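Protein YCGM (Escherichia coli, PDB 1NR9) is of unsettled function but belongs to the fumarylacetoacetate hydrolase (FAH) family and carries a magnesium ion bound by acidic side chains. Local coordinates at residues P40-L45 with I175-K180; Q58-P63 with L216-L221; Y98-D103 with L207-D212. All coordinates share one frame; numbering follows the deposited sequence.

Contact 1. Residues P40-L45 with I175-K180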
ATOM      1  N   PRO A  40      18.133 -10.029 -14.974  1.00 71.64           N
ATOM      2  CA  PRO A  40      18.814  -9.730 -13.708  1.00 71.09           C
ATOM      3  C   PRO A  40      17.999 -10.193 -12.495  1.00 69.94           C
ATOM      4  O   PRO A  40      17.062 -10.983 -12.636  1.00 69.60           O
ATOM      5  CB  PRO A  40      18.976  -8.212 -13.760  1.00 72.66           C
ATOM      6  CG  PRO A  40      19.131  -7.952 -15.232  1.00 74.01           C
ATOM      7  CD  PRO A  40      18.051  -8.827 -15.822  1.00 72.55           C
ATOM      8  N   GLU A  41      18.355  -9.708 -11.306  1.00 67.84           N
ATOM      9  CA  GLU A  41      17.625 -10.092 -10.104  1.00 64.42           C
ATOM     10  C   GLU A  41      16.199  -9.571 -10.215  1.00 60.58           C
ATOM     11  O   GLU A  41      15.974  -8.463 -10.702  1.00 61.83           O
ATOM     12  CB  GLU A  41      18.288  -9.516  -8.848  1.00 65.48           C
ATOM     13  CG  GLU A  41      18.254  -8.004  -8.769  1.00 67.83           C
ATOM     14  CD  GLU A  41      18.570  -7.476  -7.376  1.00 69.45           C
ATOM     15  OE1 GLU A  41      17.817  -7.794  -6.424  1.00 68.92           O
ATOM     16  OE2 GLU A  41      19.568  -6.738  -7.236  1.00 68.73           O
ATOM     17  N   GLU A  42      15.239 -10.378  -9.775  1.00 54.21           N
ATOM     18  CA  GLU A  42      13.836 -10.006  -9.823  1.00 47.99           C
ATOM     19  C   GLU A  42      13.587  -8.590  -9.322  1.00 41.99           C
ATOM     20  O   GLU A  42      14.175  -8.149  -8.328  1.00 42.76           O
ATOM     21  CB  GLU A  42      13.004 -10.975  -8.990  1.00 50.52           C
ATOM     22  CG  GLU A  42      12.791 -12.320  -9.630  1.00 55.07           C
ATOM     23  CD  GLU A  42      11.910 -13.212  -8.782  1.00 59.46           C
ATOM     24  OE1 GLU A  42      10.832 -12.748  -8.354  1.00 62.30           O
ATOM     25  OE2 GLU A  42      12.287 -14.380  -8.546  1.00 64.04           O
ATOM     26  N   PRO A  43      12.697  -7.859 -10.009  1.00 37.78           N
ATOM     27  CA  PRO A  43      12.335  -6.482  -9.663  1.00 31.98           C
ATOM     28  C   PRO A  43      11.923  -6.312  -8.197  1.00 28.67           C
ATOM     29  O   PRO A  43      11.160  -7.119  -7.663  1.00 25.22           O
ATOM     30  CB  PRO A  43      11.164  -6.192 -10.603  1.00 29.84           C
ATOM     31  CG  PRO A  43      11.517  -6.982 -11.821  1.00 31.46           C
ATOM     32  CD  PRO A  43      11.987  -8.297 -11.226  1.00 34.39           C
ATOM     33  N   VAL A  44      12.448  -5.268  -7.556  1.00 28.08           N
ATOM     34  CA  VAL A  44      12.090  -4.940  -6.179  1.00 26.13           C
ATOM     35  C   VAL A  44      10.738  -4.222  -6.313  1.00 24.42           C
ATOM     36  O   VAL A  44      10.572  -3.363  -7.181  1.00 23.26           O
ATOM     37  CB  VAL A  44      13.125  -3.993  -5.538  1.00 27.85           C
ATOM     38  CG1 VAL A  44      12.657  -3.566  -4.156  1.00 28.13           C
ATOM     39  CG2 VAL A  44      14.472  -4.687  -5.446  1.00 24.74           C
ATOM     40  N   LEU A  45       9.779  -4.578  -5.460  1.00 23.99           N
ATOM     41  CA  LEU A  45       8.426  -4.015  -5.514  1.00 21.73           C
ATOM     42  C   LEU A  45       7.884  -3.457  -4.207  1.00 20.88           C
ATOM     43  O   LEU A  45       7.990  -4.095  -3.157  1.00 21.82           O
ATOM     44  CB  LEU A  45       7.455  -5.099  -5.997  1.00 19.55           C
ATOM     45  CG  LEU A  45       7.097  -5.209  -7.478  1.00 19.76           C
ATOM     46  CD1 LEU A  45       8.284  -4.830  -8.355  1.00 19.23           C
ATOM     47  CD2 LEU A  45       6.617  -6.624  -7.755  1.00 18.05           C
ATOM     48  N   ILE A 175       5.346  -4.879 -15.657  1.00 25.74           N
ATOM     49  CA  ILE A 175       3.931  -4.919 -15.289  1.00 24.16           C
ATOM     50  C   ILE A 175       3.453  -6.363 -15.225  1.00 24.65           C
ATOM     51  O   ILE A 175       2.727  -6.746 -14.307  1.00 26.73           O
ATOM     52  CB  ILE A 175       3.057  -4.140 -16.296  1.00 23.62           C
ATOM     53  CG1 ILE A 175       3.293  -2.641 -16.119  1.00 23.54           C
ATOM     54  CG2 ILE A 175       1.584  -4.472 -16.100  1.00 19.97           C
ATOM     55  CD1 ILE A 175       2.522  -1.774 -17.099  1.00 26.08           C
ATOM     56  N   ALA A 176       3.858  -7.162 -16.203  1.00 24.30           N
ATOM     57  CA  ALA A 176       3.477  -8.566 -16.227  1.00 23.49           C
ATOM     58  C   ALA A 176       3.985  -9.222 -14.952  1.00 20.50           C
ATOM     59  O   ALA A 176       3.258  -9.965 -14.315  1.00 22.61           O
ATOM     60  CB  ALA A 176       4.071  -9.253 -17.447  1.00 22.84           C
ATOM     61  N   TYR A 177       5.233  -8.938 -14.584  1.00 19.55           N
ATOM     62  CA  TYR A 177       5.843  -9.484 -13.361  1.00 20.35           C
ATOM     63  C   TYR A 177       5.085  -9.014 -12.103  1.00 20.85           C
ATOM     64  O   TYR A 177       4.782  -9.811 -11.205  1.00 18.18           O
ATOM     65  CB  TYR A 177       7.307  -9.043 -13.274  1.00 21.59           C
ATOM     66  CG  TYR A 177       7.988  -9.446 -11.993  1.00 22.78           C
ATOM     67  CD1 TYR A 177       8.294 -10.780 -11.734  1.00 21.19           C
ATOM     68  CD2 TYR A 177       8.286  -8.497 -11.014  1.00 24.13           C
ATOM     69  CE1 TYR A 177       8.875 -11.164 -10.534  1.00 22.26           C
ATOM     70  CE2 TYR A 177       8.862  -8.870  -9.811  1.00 27.64           C
ATOM     71  CZ  TYR A 177       9.152 -10.209  -9.577  1.00 26.79           C
ATOM     72  OH  TYR A 177       9.693 -10.584  -8.371  1.00 29.52           O
HETATM   73  N   MSE A 178       4.773  -7.717 -12.048  1.00 20.97           N
HETATM   74  CA  MSE A 178       4.038  -7.155 -10.921  1.00 21.54           C
HETATM   75  C   MSE A 178       2.743  -7.907 -10.673  1.00 21.71           C
HETATM   76  O   MSE A 178       2.458  -8.297  -9.546  1.00 20.89           O
HETATM   77  CB  MSE A 178       3.711  -5.681 -11.169  1.00 20.48           C
HETATM   78  CG  MSE A 178       4.932  -4.774 -11.156  1.00 22.79           C
HETATM   79 SE   MSE A 178       4.581  -2.933 -11.667  0.95 25.58          SE
HETATM   80  CE  MSE A 178       6.033  -2.123 -10.656  1.00 16.19           C
ATOM     81  N   SER A 179       1.960  -8.109 -11.728  1.00 24.10           N
ATOM     82  CA  SER A 179       0.681  -8.793 -11.595  1.00 27.13           C
ATOM     83  C   SER A 179       0.786 -10.135 -10.898  1.00 29.32           C
ATOM     84  O   SER A 179      -0.220 -10.669 -10.432  1.00 29.00           O
ATOM     85  CB  SER A 179       0.017  -8.970 -12.964  1.00 27.15           C
ATOM     86  OG  SER A 179       0.816  -9.743 -13.833  1.00 29.23           O
ATOM     87  N   LYS A 180       1.997 -10.680 -10.816  1.00 32.60           N
ATOM     88  CA  LYS A 180       2.188 -11.966 -10.155  1.00 33.73           C
ATOM     89  C   LYS A 180       1.891 -11.917  -8.658  1.00 32.10           C
ATOM     90  O   LYS A 180       1.386 -12.884  -8.091  1.00 35.10           O
ATOM     91  CB  LYS A 180       3.610 -12.473 -10.370  1.00 36.94           C
ATOM     92  CG  LYS A 180       3.787 -13.334 -11.604  1.00 45.60           C
ATOM     93  CD  LYS A 180       5.218 -13.857 -11.677  1.00 53.38           C
ATOM     94  CE  LYS A 180       5.591 -14.642 -10.416  1.00 58.68           C
ATOM     95  NZ  LYS A 180       7.063 -14.900 -10.274  1.00 59.51           N
TER
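Pro-43 and Tyr-177 meet tip to tip: the pyrrolidine ring of the loop residue sits over one face of the phenol ring that projects from the helix. Its CD lies 3.8 Å from the centroid of the Tyr-177 ring and 23° off the ring normal, a CH-pi contact displaced toward the rim, where Pro-43 CD is 3.5 Å from Tyr-177 CE2. Leu-45 supplies the next part of the tight region. Its CD2 comes obliquely to the same CE2 of Tyr-177 at 3.8 Å, while its CD1 faces CE of Met-178, a selenomethionine in this model, at 4.2 Å. Tyr-177 reaches the loop because its CG stands anti to the backbone N (chi1 175°). In this FAH-family domain the contact joins helix 171-178, through Tyr-177 and Met-178, to the loop that leads into strand 45-48, with Met-178 also resting on Val-190 of strand 189-191. The solvent side is looser and polar. There the exposed Glu-42 comes to the ring edge, its carboxylate plane 82° from that of the phenol, and OE1 accepts a hydrogen bond from Tyr-177 OH; the modelled separation is very short, and at this resolution its length carries little meaning. Lys-180 NZ stands 4.7 Å from Glu-42 OE1, too far for a salt bridge, although its charge could still modestly stabilise the carboxylate. Across the dimer interface, Lys-122 of the second subunit hydrogen-bonds through NZ to both Tyr-177 OH and Pro-43 O, and also packs against Leu-45.

Contact 2. Residues Q58-P63 with L216-L221; sequences QPLAIP and LTTRVL
Leu-60 and Val-220 form a single beta bridge, which lays the loop 58-63 beside the end of the edge strand 214-219 of the four-stranded antiparallel sheet. Both polar backbone atoms of Leu-60 are used: its N donates to Arg-219 O at 2.8 Å (N-H...O angle 161°), and its O accepts from Leu-221 N at 2.8 Å (169°). Arg-219 O also has Pro-59 CA nearby in a CA-H...O contact. Farther back, Thr-218 OG1 gives a weak hydrogen bond to Gln-58 O; OG1 lies anti to the backbone N (chi1 -160°), leaving CG2 to meet Leu-60 CG at 3.7 Å. The backbone of Val-220 bonds to Gly-204 and Asp-205, just before strand 206-211. Apolar contacts fill in around the bonds. Pro-59 CB packs on Leu-221 CG at 3.6 Å, and CG1 of Val-220 is crossed at about a right angle by the Ile-62 side chain. On the exposed side, the extended Arg-219 chain runs beside Pro-59, whose CG lies over one guanidinium face, 3.4 Å from Arg-219 NH2.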
ATOM      1  N   GLN A  58       0.022  21.371  -9.020  1.00 26.97           N
ATOM      2  CA  GLN A  58      -0.171  22.276  -7.897  1.00 28.08           C
ATOM      3  C   GLN A  58       1.036  22.239  -6.966  1.00 28.95           C
ATOM      4  O   GLN A  58       1.853  21.307  -7.024  1.00 31.19           O
ATOM      5  CB  GLN A  58      -1.441  21.901  -7.128  1.00 28.25           C
ATOM      6  CG  GLN A  58      -2.703  21.912  -7.976  1.00 41.90           C
ATOM      7  CD  GLN A  58      -2.831  23.169  -8.836  1.00 53.09           C
ATOM      8  OE1 GLN A  58      -2.799  24.295  -8.329  1.00 57.72           O
ATOM      9  NE2 GLN A  58      -2.982  22.978 -10.146  1.00 59.47           N
ATOM     10  N   PRO A  59       1.183  23.260  -6.105  1.00 25.98           N
ATOM     11  CA  PRO A  59       2.325  23.266  -5.189  1.00 26.63           C
ATOM     12  C   PRO A  59       2.480  21.894  -4.550  1.00 27.76           C
ATOM     13  O   PRO A  59       1.493  21.193  -4.350  1.00 28.21           O
ATOM     14  CB  PRO A  59       1.945  24.344  -4.180  1.00 23.79           C
ATOM     15  CG  PRO A  59       1.250  25.361  -5.055  1.00 23.40           C
ATOM     16  CD  PRO A  59       0.383  24.493  -5.966  1.00 23.53           C
ATOM     17  N   LEU A  60       3.717  21.517  -4.242  1.00 28.52           N
ATOM     18  CA  LEU A  60       3.999  20.225  -3.629  1.00 28.20           C
ATOM     19  C   LEU A  60       4.181  20.318  -2.117  1.00 28.64           C
ATOM     20  O   LEU A  60       4.900  21.179  -1.612  1.00 28.51           O
ATOM     21  CB  LEU A  60       5.255  19.602  -4.258  1.00 27.40           C
ATOM     22  CG  LEU A  60       5.239  19.465  -5.777  1.00 27.42           C
ATOM     23  CD1 LEU A  60       6.226  18.388  -6.202  1.00 26.45           C
ATOM     24  CD2 LEU A  60       3.838  19.098  -6.242  1.00 29.43           C
ATOM     25  N   ALA A  61       3.533  19.410  -1.401  1.00 29.94           N
ATOM     26  CA  ALA A  61       3.613  19.389   0.047  1.00 29.91           C
ATOM     27  C   ALA A  61       4.575  18.314   0.538  1.00 30.04           C
ATOM     28  O   ALA A  61       4.330  17.122   0.339  1.00 30.78           O
ATOM     29  CB  ALA A  61       2.234  19.146   0.625  1.00 32.61           C
ATOM     30  N   ILE A  62       5.660  18.730   1.185  1.00 26.61           N
ATOM     31  CA  ILE A  62       6.627  17.769   1.702  1.00 26.18           C
ATOM     32  C   ILE A  62       6.789  17.839   3.214  1.00 26.26           C
ATOM     33  O   ILE A  62       6.769  18.919   3.800  1.00 32.10           O
ATOM     34  CB  ILE A  62       8.038  17.954   1.063  1.00 23.50           C
ATOM     35  CG1 ILE A  62       8.577  19.355   1.366  1.00 20.99           C
ATOM     36  CG2 ILE A  62       7.974  17.683  -0.445  1.00 20.76           C
ATOM     37  CD1 ILE A  62       9.944  19.635   0.769  1.00 19.04           C
ATOM     38  N   PRO A  63       6.942  16.679   3.867  1.00 26.41           N
ATOM     39  CA  PRO A  63       7.121  16.595   5.321  1.00 27.28           C
ATOM     40  C   PRO A  63       8.336  17.438   5.674  1.00 32.31           C
ATOM     41  O   PRO A  63       9.232  17.626   4.840  1.00 30.85           O
ATOM     42  CB  PRO A  63       7.401  15.114   5.554  1.00 25.77           C
ATOM     43  CG  PRO A  63       6.665  14.446   4.438  1.00 24.47           C
ATOM     44  CD  PRO A  63       6.954  15.338   3.255  1.00 27.91           C
ATOM     45  N   LEU A 216       5.960  20.261 -17.288  1.00 34.56           N
ATOM     46  CA  LEU A 216       5.133  20.877 -16.271  1.00 31.95           C
ATOM     47  C   LEU A 216       6.116  21.463 -15.292  1.00 30.77           C
ATOM     48  O   LEU A 216       7.175  20.879 -15.037  1.00 28.86           O
ATOM     49  CB  LEU A 216       4.291  19.847 -15.527  1.00 34.56           C
ATOM     50  CG  LEU A 216       3.037  19.308 -16.190  1.00 37.54           C
ATOM     51  CD1 LEU A 216       2.271  18.490 -15.153  1.00 36.88           C
ATOM     52  CD2 LEU A 216       2.182  20.466 -16.718  1.00 41.24           C
ATOM     53  N   THR A 217       5.774  22.617 -14.742  1.00 28.16           N
ATOM     54  CA  THR A 217       6.640  23.239 -13.766  1.00 25.02           C
ATOM     55  C   THR A 217       5.800  23.529 -12.534  1.00 24.57           C
ATOM     56  O   THR A 217       4.718  24.115 -12.631  1.00 22.04           O
ATOM     57  CB  THR A 217       7.251  24.541 -14.316  1.00 23.43           C
ATOM     58  OG1 THR A 217       8.018  24.236 -15.488  1.00 26.96           O
ATOM     59  CG2 THR A 217       8.160  25.193 -13.280  1.00 18.99           C
ATOM     60  N   THR A 218       6.282  23.077 -11.382  1.00 23.21           N
ATOM     61  CA  THR A 218       5.590  23.323 -10.131  1.00 25.14           C
ATOM     62  C   THR A 218       6.628  23.811  -9.103  1.00 23.58           C
ATOM     63  O   THR A 218       7.753  24.133  -9.472  1.00 22.07           O
ATOM     64  CB  THR A 218       4.861  22.055  -9.645  1.00 24.59           C
ATOM     65  OG1 THR A 218       3.843  22.422  -8.705  1.00 26.00           O
ATOM     66  CG2 THR A 218       5.835  21.093  -8.994  1.00 26.30           C
ATOM     67  N   ARG A 219       6.245  23.884  -7.828  1.00 24.85           N
ATOM     68  CA  ARG A 219       7.145  24.349  -6.780  1.00 26.87           C
ATOM     69  C   ARG A 219       6.810  23.631  -5.482  1.00 26.12           C
ATOM     70  O   ARG A 219       5.722  23.082  -5.337  1.00 25.97           O
ATOM     71  CB  ARG A 219       6.993  25.859  -6.586  1.00 30.52           C
ATOM     72  CG  ARG A 219       5.597  26.278  -6.155  1.00 38.40           C
ATOM     73  CD  ARG A 219       5.428  27.789  -6.189  1.00 46.04           C
ATOM     74  NE  ARG A 219       4.032  28.190  -6.014  1.00 54.48           N
ATOM     75  CZ  ARG A 219       3.397  28.238  -4.845  1.00 57.93           C
ATOM     76  NH1 ARG A 219       4.033  27.912  -3.725  1.00 56.86           N
ATOM     77  NH2 ARG A 219       2.121  28.611  -4.799  1.00 59.60           N
ATOM     78  N   VAL A 220       7.757  23.622  -4.549  1.00 27.41           N
ATOM     79  CA  VAL A 220       7.560  22.974  -3.262  1.00 28.79           C
ATOM     80  C   VAL A 220       7.129  24.029  -2.261  1.00 32.89           C
ATOM     81  O   VAL A 220       7.631  25.152  -2.278  1.00 31.51           O
ATOM     82  CB  VAL A 220       8.862  22.341  -2.751  1.00 26.70           C
ATOM     83  CG1 VAL A 220       8.580  21.523  -1.502  1.00 24.59           C
ATOM     84  CG2 VAL A 220       9.491  21.490  -3.844  1.00 25.35           C
ATOM     85  N   LEU A 221       6.207  23.665  -1.382  1.00 37.22           N
ATOM     86  CA  LEU A 221       5.713  24.592  -0.374  1.00 42.11           C
ATOM     87  C   LEU A 221       6.651  24.675   0.809  1.00 48.69           C
ATOM     88  O   LEU A 221       7.459  25.598   0.915  1.00 52.34           O
ATOM     89  CB  LEU A 221       4.343  24.146   0.126  1.00 37.44           C
ATOM     90  CG  LEU A 221       3.137  24.326  -0.782  1.00 31.92           C
ATOM     91  CD1 LEU A 221       2.016  23.439  -0.276  1.00 29.41           C
ATOM     92  CD2 LEU A 221       2.722  25.783  -0.804  1.00 27.83           C
TER

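Contact 3. Residues Y98-D103 with L207-D212; sequences YGVALD and LTVTFD. With MG (magnesium ion), chain E.
Val-100 and Phe-211 interlock between two layers of beta structure, strand 98-102 of the mixed sheet and strand 207-211 of the four-stranded antiparallel sheet. No hydrogen bond crosses: the strand axes pass 7.4 Å apart with their directions at 146°, and side chains fill the interval, as in the packed beta core of an FAH-family domain. The Phe-211 ring lies against the backbone at Tyr-98 and Gly-99, its CZ 3.6 Å from Gly-99 CA and 3.8 Å from Tyr-98 O, while Gly-99 C lies over one ring face, offset toward the rim. The branched side chain of Val-100 is the answering bump; it crosses Phe-211 obliquely, with Val-100 CG2 3.6 Å from Phe-211 CD2, whereas the still closer approach of CG1 in the model is doubtful. Val-100 also meets Val-209 tip to tip, Val-100 CB to Val-209 CG2 at 3.9 Å. One step on, Leu-102 and Leu-207 also point at each other, with the CD1 atoms of Leu-102 and Leu-207 3.6 Å apart. Leu-150 and Leu-152 of strand 149-154 extend this apolar layer against Val-100 and Leu-102, and Ile-136 of strand 130-137 touches Phe-211. Where strand 98-102 ends, the chain turns from the core to the metal site: Asp-103 shares the magnesium ion with Glu-72, and Lys-48 makes a salt bridge to Asp-103 OD1. Asp-103 OD2 binds the magnesium ion at 2.5 Å, and a water lies at the same distance from the metal.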
ATOM      1  N   TYR A  98       0.172   7.168 -20.548  1.00 23.04           N
ATOM      2  CA  TYR A  98       1.466   7.449 -19.944  1.00 22.92           C
ATOM      3  C   TYR A  98       1.527   8.903 -19.490  1.00 23.18           C
ATOM      4  O   TYR A  98       0.928   9.786 -20.127  1.00 20.82           O
ATOM      5  CB  TYR A  98       2.583   7.191 -20.952  1.00 26.32           C
ATOM      6  CG  TYR A  98       2.500   5.850 -21.645  1.00 31.11           C
ATOM      7  CD1 TYR A  98       3.238   4.756 -21.191  1.00 31.15           C
ATOM      8  CD2 TYR A  98       1.688   5.678 -22.771  1.00 35.17           C
ATOM      9  CE1 TYR A  98       3.174   3.529 -21.841  1.00 33.41           C
ATOM     10  CE2 TYR A  98       1.617   4.458 -23.427  1.00 35.87           C
ATOM     11  CZ  TYR A  98       2.362   3.392 -22.958  1.00 36.54           C
ATOM     12  OH  TYR A  98       2.296   2.193 -23.619  1.00 39.46           O
ATOM     13  N   GLY A  99       2.255   9.126 -18.388  1.00 23.01           N
ATOM     14  CA  GLY A  99       2.449  10.442 -17.793  1.00 20.41           C
ATOM     15  C   GLY A  99       3.704  10.394 -16.926  1.00 23.51           C
ATOM     16  O   GLY A  99       4.435   9.391 -16.951  1.00 19.47           O
ATOM     17  N   VAL A 100       3.980  11.459 -16.173  1.00 24.17           N
ATOM     18  CA  VAL A 100       5.164  11.486 -15.307  1.00 24.44           C
ATOM     19  C   VAL A 100       4.861  11.646 -13.835  1.00 26.07           C
ATOM     20  O   VAL A 100       3.893  12.306 -13.445  1.00 27.12           O
ATOM     21  CB  VAL A 100       6.133  12.622 -15.652  1.00 23.99           C
ATOM     22  CG1 VAL A 100       7.004  12.218 -16.785  1.00 26.29           C
ATOM     23  CG2 VAL A 100       5.362  13.890 -15.965  1.00 25.12           C
ATOM     24  N   ALA A 101       5.726  11.070 -13.014  1.00 25.13           N
ATOM     25  CA  ALA A 101       5.545  11.150 -11.581  1.00 26.38           C
ATOM     26  C   ALA A 101       6.856  11.360 -10.853  1.00 28.43           C
ATOM     27  O   ALA A 101       7.949  11.267 -11.428  1.00 28.82           O
ATOM     28  CB  ALA A 101       4.885   9.881 -11.071  1.00 25.40           C
ATOM     29  N   LEU A 102       6.725  11.664  -9.573  1.00 26.96           N
ATOM     30  CA  LEU A 102       7.867  11.835  -8.712  1.00 24.14           C
ATOM     31  C   LEU A 102       7.647  10.793  -7.642  1.00 25.55           C
ATOM     32  O   LEU A 102       6.631  10.806  -6.947  1.00 23.28           O
ATOM     33  CB  LEU A 102       7.889  13.225  -8.078  1.00 21.81           C
ATOM     34  CG  LEU A 102       8.245  14.418  -8.959  1.00 18.81           C
ATOM     35  CD1 LEU A 102       8.512  15.629  -8.069  1.00 14.71           C
ATOM     36  CD2 LEU A 102       9.486  14.093  -9.782  1.00 16.79           C
ATOM     37  N   ASP A 103       8.580   9.859  -7.548  1.00 27.90           N
ATOM     38  CA  ASP A 103       8.508   8.823  -6.541  1.00 27.14           C
ATOM     39  C   ASP A 103       9.191   9.482  -5.356  1.00 27.89           C
ATOM     40  O   ASP A 103      10.352   9.226  -5.052  1.00 32.47           O
ATOM     41  CB  ASP A 103       9.258   7.579  -7.030  1.00 28.06           C
ATOM     42  CG  ASP A 103       9.407   6.505  -5.966  1.00 28.66           C
ATOM     43  OD1 ASP A 103       8.621   6.497  -4.988  1.00 26.93           O
ATOM     44  OD2 ASP A 103      10.313   5.656  -6.131  1.00 28.71           O
ATOM     45  N   LEU A 207      10.610  23.194  -9.552  1.00 28.53           N
ATOM     46  CA  LEU A 207      11.096  22.080 -10.356  1.00 26.98           C
ATOM     47  C   LEU A 207      10.236  21.849 -11.574  1.00 25.48           C
ATOM     48  O   LEU A 207       9.017  21.979 -11.511  1.00 27.27           O
ATOM     49  CB  LEU A 207      11.146  20.790  -9.537  1.00 23.84           C
ATOM     50  CG  LEU A 207       9.878  20.366  -8.807  1.00 22.35           C
ATOM     51  CD1 LEU A 207       9.531  18.932  -9.148  1.00 21.72           C
ATOM     52  CD2 LEU A 207      10.096  20.518  -7.310  1.00 22.50           C
ATOM     53  N   THR A 208      10.873  21.520 -12.692  1.00 23.05           N
ATOM     54  CA  THR A 208      10.126  21.255 -13.905  1.00 25.39           C
ATOM     55  C   THR A 208      10.448  19.810 -14.346  1.00 24.02           C
ATOM     56  O   THR A 208      11.607  19.425 -14.485  1.00 26.21           O
ATOM     57  CB  THR A 208      10.447  22.310 -15.004  1.00 25.53           C
ATOM     58  OG1 THR A 208      11.660  21.979 -15.673  1.00 30.05           O
ATOM     59  CG2 THR A 208      10.620  23.672 -14.386  1.00 21.92           C
ATOM     60  N   VAL A 209       9.406  19.000 -14.495  1.00 25.24           N
ATOM     61  CA  VAL A 209       9.540  17.601 -14.887  1.00 26.82           C
ATOM     62  C   VAL A 209       9.245  17.503 -16.377  1.00 26.40           C
ATOM     63  O   VAL A 209       8.450  18.285 -16.908  1.00 25.62           O
ATOM     64  CB  VAL A 209       8.545  16.716 -14.101  1.00 26.40           C
ATOM     65  CG1 VAL A 209       7.129  17.141 -14.402  1.00 29.02           C
ATOM     66  CG2 VAL A 209       8.726  15.263 -14.476  1.00 30.88           C
ATOM     67  N   THR A 210       9.873  16.549 -17.061  1.00 28.79           N
ATOM     68  CA  THR A 210       9.664  16.423 -18.500  1.00 30.86           C
ATOM     69  C   THR A 210       9.769  15.025 -19.052  1.00 32.02           C
ATOM     70  O   THR A 210      10.676  14.277 -18.691  1.00 32.97           O
ATOM     71  CB  THR A 210      10.678  17.272 -19.266  1.00 30.42           C
ATOM     72  OG1 THR A 210      10.326  18.648 -19.146  1.00 34.28           O
ATOM     73  CG2 THR A 210      10.713  16.881 -20.728  1.00 32.99           C
ATOM     74  N   PHE A 211       8.846  14.674 -19.941  1.00 34.56           N
ATOM     75  CA  PHE A 211       8.896  13.370 -20.577  1.00 37.87           C
ATOM     76  C   PHE A 211       8.398  13.515 -22.007  1.00 41.81           C
ATOM     77  O   PHE A 211       7.316  14.058 -22.251  1.00 43.31           O
ATOM     78  CB  PHE A 211       8.106  12.320 -19.767  1.00 34.95           C
ATOM     79  CG  PHE A 211       6.630  12.263 -20.070  1.00 32.62           C
ATOM     80  CD1 PHE A 211       6.117  11.267 -20.898  1.00 31.55           C
ATOM     81  CD2 PHE A 211       5.751  13.188 -19.519  1.00 29.43           C
ATOM     82  CE1 PHE A 211       4.743  11.196 -21.174  1.00 28.70           C
ATOM     83  CE2 PHE A 211       4.378  13.124 -19.789  1.00 28.22           C
ATOM     84  CZ  PHE A 211       3.876  12.123 -20.619  1.00 26.72           C
ATOM     85  N   ASP A 212       9.242  13.075 -22.943  1.00 46.21           N
ATOM     86  CA  ASP A 212       8.982  13.124 -24.382  1.00 49.63           C
ATOM     87  C   ASP A 212       8.124  14.265 -24.909  1.00 46.79           C
ATOM     88  O   ASP A 212       6.965  14.073 -25.285  1.00 46.93           O
ATOM     89  CB  ASP A 212       8.387  11.800 -24.865  1.00 61.61           C
ATOM     90  CG  ASP A 212       9.437  10.874 -25.455  1.00 73.82           C
ATOM     91  OD1 ASP A 212       9.052   9.851 -26.065  1.00 83.29           O
ATOM     92  OD2 ASP A 212      10.645  11.171 -25.306  1.00 82.69           O
TER
HETATM   93 MG    MG E 301      12.116   4.159  -6.885  0.95 23.22          MG
HETATM   94  O   HOH W   1       9.972   4.021  -8.228  1.00 23.11           O

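Overall arrangement
From the N terminus the chain passes 40-45, 58-63 and 98-103 before any loop closes. Residues 175-180 then complete contact 1, 207-212 complete contact 3, and 216-221, close to the C terminus, complete contact 2. Contact 1 therefore crosses both others, whereas contact 3 falls wholly within the span of contact 2. Contact 1 ties helix 171-178 to the loop entering strand 45-48; contact 3 packs the two sheets face to face; contact 2 adds a loop to the edge of the smaller sheet. Contacts 2 and 3 touch through neighbouring strands 206-211 and 214-219, while contact 1 lies on the opposite side of the chain's centre from both, its centre about 30 Å from that of contact 2.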